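Local coordinates for putative capsid protein of prophage (Escherichia coli CFT073, PDB 3BQW), which is of unproven function but probably builds the icosahedral shell of a tailed-phage head as a major capsid protein, at residues Ser249-Leu254 / Leu259-Gly264; Arg119-Asn124 / Ala325-Gln330; Val71-Gly76 / Asp162-Glu167. All coordinates share one frame; numbering follows the deposited sequence.

Contact 1. Residues Ser249-Leu254 / Leu259-Gly264; sequences SFKGYL and LIVYSG
Ser249 and Val261 form a hydrogen-bonded antiparallel pair in which each backbone amide serves the other residue: Ser249 N to Val261 O and Val261 N to Ser249 O are both 2.9 Å, nearly straight and in the carbonyl plane. The next link, Lys251 N to Leu259 O at 2.8 Å, is straighter still (170°). Leu259 N then turns to Gly252 O, 2.9 Å away, through a more bent bond (141°). The Leu259 side chain packs its CD2 4.1 Å from Leu254 CB. Leu259 O also lies 3.9 Å above one face of the Phe250 ring, toward its rim. The Lys251 side chain, bent at its second torsion (-57°), runs over Val261, with CE 3.6 Å from Val261 CG2, and its NZ reaches back to Ser249 OG in a weak bond of 3.2 Å. Tyr227 OH takes up Lys251 O, and Tyr253 OH is bound by Glu238 and Ser235. Ile260, between the bonded pairs, is bonded through its backbone to Met207 and Met209 on strand 206-209. Peptide groups are thus paired on both flanks of strand 259-262, which implies an interior strand joined to its hairpin partner by backbone rather than side-chain polarity.

Contact 2. Residues Arg119-Asn124 / Ala325-Gln330; sequences RLITGN and AIEYVQ
Val329 sets its two methyls against two helix residues, CG1 3.5 Å from Asn124 CB and CG2 4.2 Å from Ile121 CG2. Its first torsion, 69°, places CG1 between the backbone N and the carbonyl carbon and spreads the branches over both neighbours. Two residues earlier on the strand, Glu327 stretches out fully extended and crosses Ile121 at about a right angle, bringing OE2 to 3.6 Å from Ile121 CD1. This carboxylate is buried yet provided for: OE1 is salt-bridged to Arg117 on the same helix, and OE2 has a weak bond from Asn317. Asn124 meets the strand through its CB alone; its amide looks to the helix, with ND2 bonded weakly to Leu120 O at 2.7 Å and OD1 held by Arg127. A further tie comes from Gln128, whose NE2 binds Val329 O. Side chains alternate along the strand, and Glu327 and Val329 therefore both face the helix. The axes of the helix and strand segments pass 8.7 Å apart at 32°. A long helix laid over strand 327-338 and its antiparallel neighbours 90-92 and 314-319 is consistent with the spine helix and peripheral-domain sheet of HK97-like capsid proteins.

Contact 3. Residues Val71-Gly76 / Asp162-Glu167; sequences VQRDKG and DWKIPE
An Asx turn at the end of strand 159-162 presents the carboxylate that receives Arg73 in a salt bridge. Within the turn, Asp162 OD1 accepts from the backbone N of Lys164 at 2.8 Å, the donor lying well above the carboxylate plane rather than in it. The other oxygen, Asp162 OD2, is left to face Arg73 and stands 2.6 Å from Arg73 NH2. This bond is weak, with an angle of 127° at the hydrogen; the guanidinium and carboxylate planes stand 87° apart. The pairing is single-pronged: Arg73 NH1, at 3.3 Å from Asp162 OD2, is not bonded to it and is salt-bridged to Glu160 instead. The arginine chain bends at its third torsion (76°), and its guanidinium serves both acids. Lys164 comes from the opposite direction, its NZ reaching the guanidinium edge 3.5 Å from Arg73 NH2; both groups are donors and no bond joins them. Phe62 touches the arginine side chain and makes a cation-pi contact with Lys164. The two acids probably offset the gathered positive charge, and the basic groups in turn probably favour the ionised carboxylates.

Arg73 itself starts the short 3-10 turn that interrupts strand 70-79, closed by Lys75 N to Gln72 O at 2.9 Å. From that turn it reaches over to strand 159-162, a charged bridge across the intervening strand 61-67 between two non-adjacent strands of an antiparallel sheet.

In the fold
The three contacts lie in separate parts of one chain and do not touch. Centres are 37 Å apart for contacts 1 and 2, 31 Å for contacts 1 and 3, and 41 Å for contacts 2 and 3, whose nearest atoms are about 25 Å apart. Each involves a different sheet: the seven-stranded mixed sheet for contact 1, the sheet holding strand 327-338 for contact 2, and the four-stranded antiparallel sheet for contact 3. Helix 113-146 connects contacts 1 and 2: it carries 119-124 and contributes Glu137, which bonds weakly to Tyr262. Contact 1 falls within the 200 residues separating the segments of contact 2; contacts 2 and 3 interleave, whereas contact 3 closes before contact 1 opens.

Contact 1. Residues Ser249-Leu254 / Leu259-Gly264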
# COMPACT_ATOMS: atom_id res chain seq x y z
N SER A 249 14.42 -3.46 4.32
CA SER A 249 15.49 -3.92 5.14
C SER A 249 15.46 -3.17 6.47
O SER A 249 15.50 -1.93 6.51
CB SER A 249 16.83 -3.67 4.45
OG SER A 249 17.88 -4.02 5.34
N PHE A 250 15.39 -3.94 7.54
CA PHE A 250 15.46 -3.42 8.87
C PHE A 250 16.92 -3.28 9.25
O PHE A 250 17.67 -4.24 9.19
CB PHE A 250 14.74 -4.31 9.88
CG PHE A 250 14.55 -3.65 11.22
CD1 PHE A 250 13.44 -2.87 11.46
CD2 PHE A 250 15.51 -3.76 12.19
CE1 PHE A 250 13.29 -2.21 12.67
CE2 PHE A 250 15.36 -3.12 13.41
CZ PHE A 250 14.26 -2.34 13.64
N LYS A 251 17.31 -2.07 9.64
CA LYS A 251 18.71 -1.73 9.86
C LYS A 251 19.13 -1.71 11.32
O LYS A 251 20.32 -1.85 11.60
CB LYS A 251 19.00 -0.35 9.24
CG LYS A 251 18.90 -0.33 7.73
CD LYS A 251 19.84 -1.35 7.11
CE LYS A 251 19.79 -1.27 5.63
NZ LYS A 251 20.58 -2.32 4.97
N GLY A 252 18.19 -1.51 12.23
CA GLY A 252 18.53 -1.33 13.63
C GLY A 252 17.81 -0.15 14.22
O GLY A 252 16.75 0.24 13.75
N TYR A 253 18.40 0.43 15.26
CA TYR A 253 17.80 1.50 16.03
C TYR A 253 18.78 2.65 16.23
O TYR A 253 20.00 2.47 16.23
CB TYR A 253 17.33 1.00 17.40
CG TYR A 253 16.22 -0.02 17.33
CD1 TYR A 253 14.88 0.36 17.48
CD2 TYR A 253 16.49 -1.36 17.09
CE1 TYR A 253 13.84 -0.59 17.41
CE2 TYR A 253 15.47 -2.31 17.01
CZ TYR A 253 14.16 -1.92 17.18
OH TYR A 253 13.18 -2.89 17.11
N LEU A 254 18.21 3.85 16.37
CA LEU A 254 18.93 5.06 16.74
C LEU A 254 18.22 5.58 17.98
O LEU A 254 17.30 6.37 17.89
CB LEU A 254 18.87 6.05 15.58
CG LEU A 254 19.70 7.32 15.53
CD1 LEU A 254 21.20 7.05 15.84
CD2 LEU A 254 19.53 7.97 14.12
N LEU A 259 14.89 1.86 12.29
CA LEU A 259 15.47 2.27 11.02
C LEU A 259 15.17 1.24 9.95
O LEU A 259 15.58 0.09 10.04
CB LEU A 259 16.99 2.45 11.15
CG LEU A 259 17.56 3.37 12.23
CD1 LEU A 259 19.07 3.12 12.33
CD2 LEU A 259 17.25 4.88 11.97
N ILE A 260 14.44 1.69 8.93
CA ILE A 260 13.95 0.86 7.85
C ILE A 260 14.32 1.54 6.53
O ILE A 260 14.02 2.73 6.32
CB ILE A 260 12.40 0.68 7.93
CG1 ILE A 260 11.96 0.08 9.28
CG2 ILE A 260 11.89 -0.21 6.77
CD1 ILE A 260 10.42 -0.20 9.41
N VAL A 261 15.00 0.80 5.66
CA VAL A 261 15.22 1.20 4.29
C VAL A 261 14.18 0.51 3.42
O VAL A 261 14.04 -0.70 3.47
CB VAL A 261 16.63 0.87 3.79
CG1 VAL A 261 16.82 1.34 2.34
CG2 VAL A 261 17.68 1.49 4.74
N TYR A 262 13.49 1.30 2.62
CA TYR A 262 12.34 0.84 1.86
C TYR A 262 12.59 1.08 0.39
O TYR A 262 12.78 2.20 -0.03
CB TYR A 262 11.11 1.59 2.33
CG TYR A 262 9.80 1.28 1.64
CD1 TYR A 262 9.10 0.11 1.92
CD2 TYR A 262 9.20 2.18 0.80
CE1 TYR A 262 7.85 -0.15 1.33
CE2 TYR A 262 7.95 1.92 0.22
CZ TYR A 262 7.29 0.76 0.49
OH TYR A 262 6.07 0.50 -0.10
N SER A 263 12.55 0.01 -0.39
CA SER A 263 12.91 0.03 -1.81
C SER A 263 11.82 -0.56 -2.70
O SER A 263 12.08 -0.87 -3.84
CB SER A 263 14.20 -0.77 -2.03
OG SER A 263 15.22 -0.32 -1.15
N GLY A 264 10.59 -0.68 -2.19
CA GLY A 264 9.48 -1.17 -2.98
C GLY A 264 9.17 -0.41 -4.27
O GLY A 264 9.18 0.82 -4.31

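Contact 2. Residues Arg119-Asn124 / Ala325-Gln330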
# COMPACT_ATOMS: atom_id res chain seq x y z
N ARG A 119 -4.08 -24.06 -11.60
CA ARG A 119 -2.80 -23.37 -11.44
C ARG A 119 -2.80 -21.99 -12.06
O ARG A 119 -2.27 -21.04 -11.48
CB ARG A 119 -1.65 -24.16 -12.08
CG ARG A 119 -1.36 -25.48 -11.41
CD ARG A 119 -0.81 -25.32 -10.00
NE ARG A 119 0.37 -24.45 -9.92
CZ ARG A 119 1.62 -24.82 -10.22
NH1 ARG A 119 1.88 -26.03 -10.67
NH2 ARG A 119 2.60 -23.96 -10.08
N LEU A 120 -3.36 -21.86 -13.26
CA LEU A 120 -3.43 -20.56 -13.94
C LEU A 120 -4.38 -19.60 -13.25
O LEU A 120 -4.08 -18.41 -13.15
CB LEU A 120 -3.81 -20.73 -15.40
CG LEU A 120 -2.79 -21.51 -16.24
CD1 LEU A 120 -3.32 -21.74 -17.63
CD2 LEU A 120 -1.48 -20.80 -16.28
N ILE A 121 -5.52 -20.13 -12.77
CA ILE A 121 -6.53 -19.34 -12.11
C ILE A 121 -5.98 -18.77 -10.81
O ILE A 121 -6.05 -17.56 -10.59
CB ILE A 121 -7.83 -20.15 -11.85
CG1 ILE A 121 -8.60 -20.36 -13.16
CG2 ILE A 121 -8.71 -19.43 -10.82
CD1 ILE A 121 -9.58 -21.49 -13.12
N THR A 122 -5.38 -19.63 -10.00
CA THR A 122 -4.85 -19.25 -8.70
C THR A 122 -3.64 -18.33 -8.88
O THR A 122 -3.44 -17.38 -8.10
CB THR A 122 -4.46 -20.48 -7.86
OG1 THR A 122 -3.62 -21.37 -8.60
CG2 THR A 122 -5.73 -21.25 -7.37
N GLY A 123 -2.83 -18.62 -9.91
CA GLY A 123 -1.69 -17.75 -10.23
C GLY A 123 -2.11 -16.34 -10.57
O GLY A 123 -1.50 -15.37 -10.12
N ASN A 124 -3.16 -16.21 -11.38
CA ASN A 124 -3.70 -14.92 -11.77
C ASN A 124 -4.45 -14.24 -10.64
O ASN A 124 -4.40 -13.01 -10.51
CB ASN A 124 -4.55 -15.03 -13.02
CG ASN A 124 -3.71 -15.20 -14.28
OD1 ASN A 124 -2.97 -14.31 -14.64
ND2 ASN A 124 -3.81 -16.36 -14.93
N ALA A 325 -13.34 -19.94 -27.34
CA ALA A 325 -13.95 -19.57 -26.08
C ALA A 325 -12.81 -19.08 -25.17
O ALA A 325 -11.85 -19.80 -24.94
CB ALA A 325 -14.68 -20.74 -25.46
N ILE A 326 -12.90 -17.85 -24.68
CA ILE A 326 -11.88 -17.30 -23.80
C ILE A 326 -12.33 -17.33 -22.34
O ILE A 326 -13.45 -16.93 -22.02
CB ILE A 326 -11.46 -15.87 -24.20
CG1 ILE A 326 -11.06 -15.82 -25.68
CG2 ILE A 326 -10.29 -15.39 -23.34
CD1 ILE A 326 -10.14 -16.99 -26.14
N GLU A 327 -11.46 -17.84 -21.47
CA GLU A 327 -11.72 -17.92 -20.05
C GLU A 327 -10.97 -16.78 -19.33
O GLU A 327 -9.85 -16.46 -19.69
CB GLU A 327 -11.28 -19.28 -19.52
CG GLU A 327 -11.59 -19.46 -18.05
CD GLU A 327 -11.13 -20.78 -17.49
OE1 GLU A 327 -10.71 -21.65 -18.27
OE2 GLU A 327 -11.20 -20.94 -16.27
N TYR A 328 -11.63 -16.18 -18.34
CA TYR A 328 -11.08 -15.07 -17.55
C TYR A 328 -11.21 -15.37 -16.07
O TYR A 328 -12.09 -16.12 -15.66
CB TYR A 328 -11.83 -13.77 -17.80
CG TYR A 328 -11.74 -13.27 -19.20
CD1 TYR A 328 -10.66 -12.50 -19.60
CD2 TYR A 328 -12.72 -13.59 -20.14
CE1 TYR A 328 -10.55 -12.04 -20.89
CE2 TYR A 328 -12.62 -13.14 -21.44
CZ TYR A 328 -11.52 -12.35 -21.80
OH TYR A 328 -11.39 -11.88 -23.08
N VAL A 329 -10.29 -14.79 -15.30
CA VAL A 329 -10.45 -14.63 -13.86
C VAL A 329 -10.31 -13.13 -13.59
O VAL A 329 -9.56 -12.41 -14.27
CB VAL A 329 -9.46 -15.50 -13.00
CG1 VAL A 329 -8.03 -15.02 -13.11
CG2 VAL A 329 -9.85 -15.48 -11.55
N GLN A 330 -11.08 -12.65 -12.63
CA GLN A 330 -11.12 -11.23 -12.31
C GLN A 330 -11.42 -11.05 -10.84
O GLN A 330 -12.23 -11.79 -10.27
CB GLN A 330 -12.21 -10.58 -13.15
CG GLN A 330 -12.42 -9.12 -12.92
CD GLN A 330 -13.56 -8.60 -13.74
OE1 GLN A 330 -14.68 -9.06 -13.58
NE2 GLN A 330 -13.28 -7.66 -14.64

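Contact 3. Residues Val71-Gly76 / Asp162-Glu167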
# COMPACT_ATOMS: atom_id res chain seq x y z
N VAL A 71 -6.55 20.43 -9.98
CA VAL A 71 -7.48 20.29 -8.87
C VAL A 71 -8.30 21.57 -8.72
O VAL A 71 -7.73 22.64 -8.63
CB VAL A 71 -6.75 19.93 -7.56
CG1 VAL A 71 -7.75 19.79 -6.41
CG2 VAL A 71 -5.95 18.64 -7.76
N GLN A 72 -9.62 21.45 -8.72
CA GLN A 72 -10.54 22.59 -8.53
C GLN A 72 -10.86 22.74 -7.04
O GLN A 72 -11.94 22.36 -6.59
CB GLN A 72 -11.88 22.39 -9.29
CG GLN A 72 -11.78 21.91 -10.72
CD GLN A 72 -11.10 22.92 -11.61
OE1 GLN A 72 -11.72 23.88 -12.06
NE2 GLN A 72 -9.81 22.71 -11.86
N ARG A 73 -9.92 23.32 -6.30
CA ARG A 73 -10.03 23.39 -4.84
C ARG A 73 -11.18 24.30 -4.36
O ARG A 73 -11.66 24.15 -3.25
CB ARG A 73 -8.71 23.84 -4.21
CG ARG A 73 -7.53 22.85 -4.34
CD ARG A 73 -6.47 23.11 -3.24
NE ARG A 73 -6.94 22.60 -1.96
CZ ARG A 73 -6.77 21.34 -1.53
NH1 ARG A 73 -6.10 20.44 -2.25
NH2 ARG A 73 -7.26 20.98 -0.35
N ASP A 74 -11.61 25.23 -5.21
CA ASP A 74 -12.75 26.08 -4.85
C ASP A 74 -14.04 25.29 -4.88
O ASP A 74 -15.01 25.69 -4.26
CB ASP A 74 -12.84 27.33 -5.76
CG ASP A 74 -11.69 28.30 -5.53
OD1 ASP A 74 -10.96 28.14 -4.52
OD2 ASP A 74 -11.50 29.21 -6.37
N LYS A 75 -14.04 24.18 -5.61
CA LYS A 75 -15.17 23.24 -5.63
C LYS A 75 -15.02 22.05 -4.68
O LYS A 75 -15.81 21.14 -4.73
CB LYS A 75 -15.43 22.74 -7.06
CG LYS A 75 -15.90 23.85 -8.01
CD LYS A 75 -16.17 23.32 -9.40
CE LYS A 75 -16.33 24.47 -10.40
NZ LYS A 75 -16.45 23.94 -11.80
N GLY A 76 -14.03 22.09 -3.79
CA GLY A 76 -13.84 21.04 -2.80
C GLY A 76 -14.58 21.35 -1.52
O GLY A 76 -14.90 22.49 -1.23
N ASP A 162 -7.84 15.14 0.08
CA ASP A 162 -6.82 15.85 0.82
C ASP A 162 -7.09 15.71 2.32
O ASP A 162 -8.10 16.19 2.83
CB ASP A 162 -6.80 17.31 0.39
CG ASP A 162 -5.66 18.09 0.99
OD1 ASP A 162 -4.79 17.50 1.67
OD2 ASP A 162 -5.63 19.33 0.78
N TRP A 163 -6.18 15.02 2.99
CA TRP A 163 -6.22 14.82 4.44
C TRP A 163 -5.66 16.03 5.20
O TRP A 163 -5.70 16.06 6.42
CB TRP A 163 -5.44 13.58 4.82
CG TRP A 163 -5.93 12.31 4.12
CD1 TRP A 163 -5.29 11.62 3.12
CD2 TRP A 163 -7.18 11.64 4.35
NE1 TRP A 163 -6.07 10.54 2.73
CE2 TRP A 163 -7.22 10.52 3.47
CE3 TRP A 163 -8.27 11.86 5.21
CZ2 TRP A 163 -8.29 9.63 3.44
CZ3 TRP A 163 -9.34 10.98 5.18
CH2 TRP A 163 -9.34 9.87 4.29
N LYS A 164 -5.15 17.01 4.45
CA LYS A 164 -4.70 18.31 4.95
C LYS A 164 -3.56 18.11 5.95
O LYS A 164 -3.68 18.47 7.12
CB LYS A 164 -5.84 19.15 5.58
CG LYS A 164 -7.04 19.49 4.65
CD LYS A 164 -7.02 20.89 4.04
CE LYS A 164 -8.44 21.43 3.70
NZ LYS A 164 -8.45 22.47 2.59
N ILE A 165 -2.46 17.54 5.49
CA ILE A 165 -1.30 17.41 6.37
C ILE A 165 -0.72 18.84 6.55
O ILE A 165 -0.68 19.62 5.60
CB ILE A 165 -0.27 16.37 5.82
CG1 ILE A 165 0.61 15.87 6.97
CG2 ILE A 165 0.55 16.94 4.66
CD1 ILE A 165 1.70 14.88 6.56
N PRO A 166 -0.35 19.22 7.78
CA PRO A 166 0.27 20.54 7.90
C PRO A 166 1.50 20.69 7.00
O PRO A 166 2.24 19.74 6.81
CB PRO A 166 0.63 20.62 9.40
CG PRO A 166 -0.34 19.70 10.05
CD PRO A 166 -0.46 18.56 9.09
N GLU A 167 1.67 21.88 6.42
CA GLU A 167 2.79 22.19 5.55
C GLU A 167 4.15 22.03 6.19
O GLU A 167 5.10 21.60 5.54
CB GLU A 167 2.66 23.63 5.01
CG GLU A 167 1.52 23.81 4.03
CD GLU A 167 1.57 25.16 3.27
OE1 GLU A 167 2.11 26.17 3.80
OE2 GLU A 167 1.04 25.17 2.12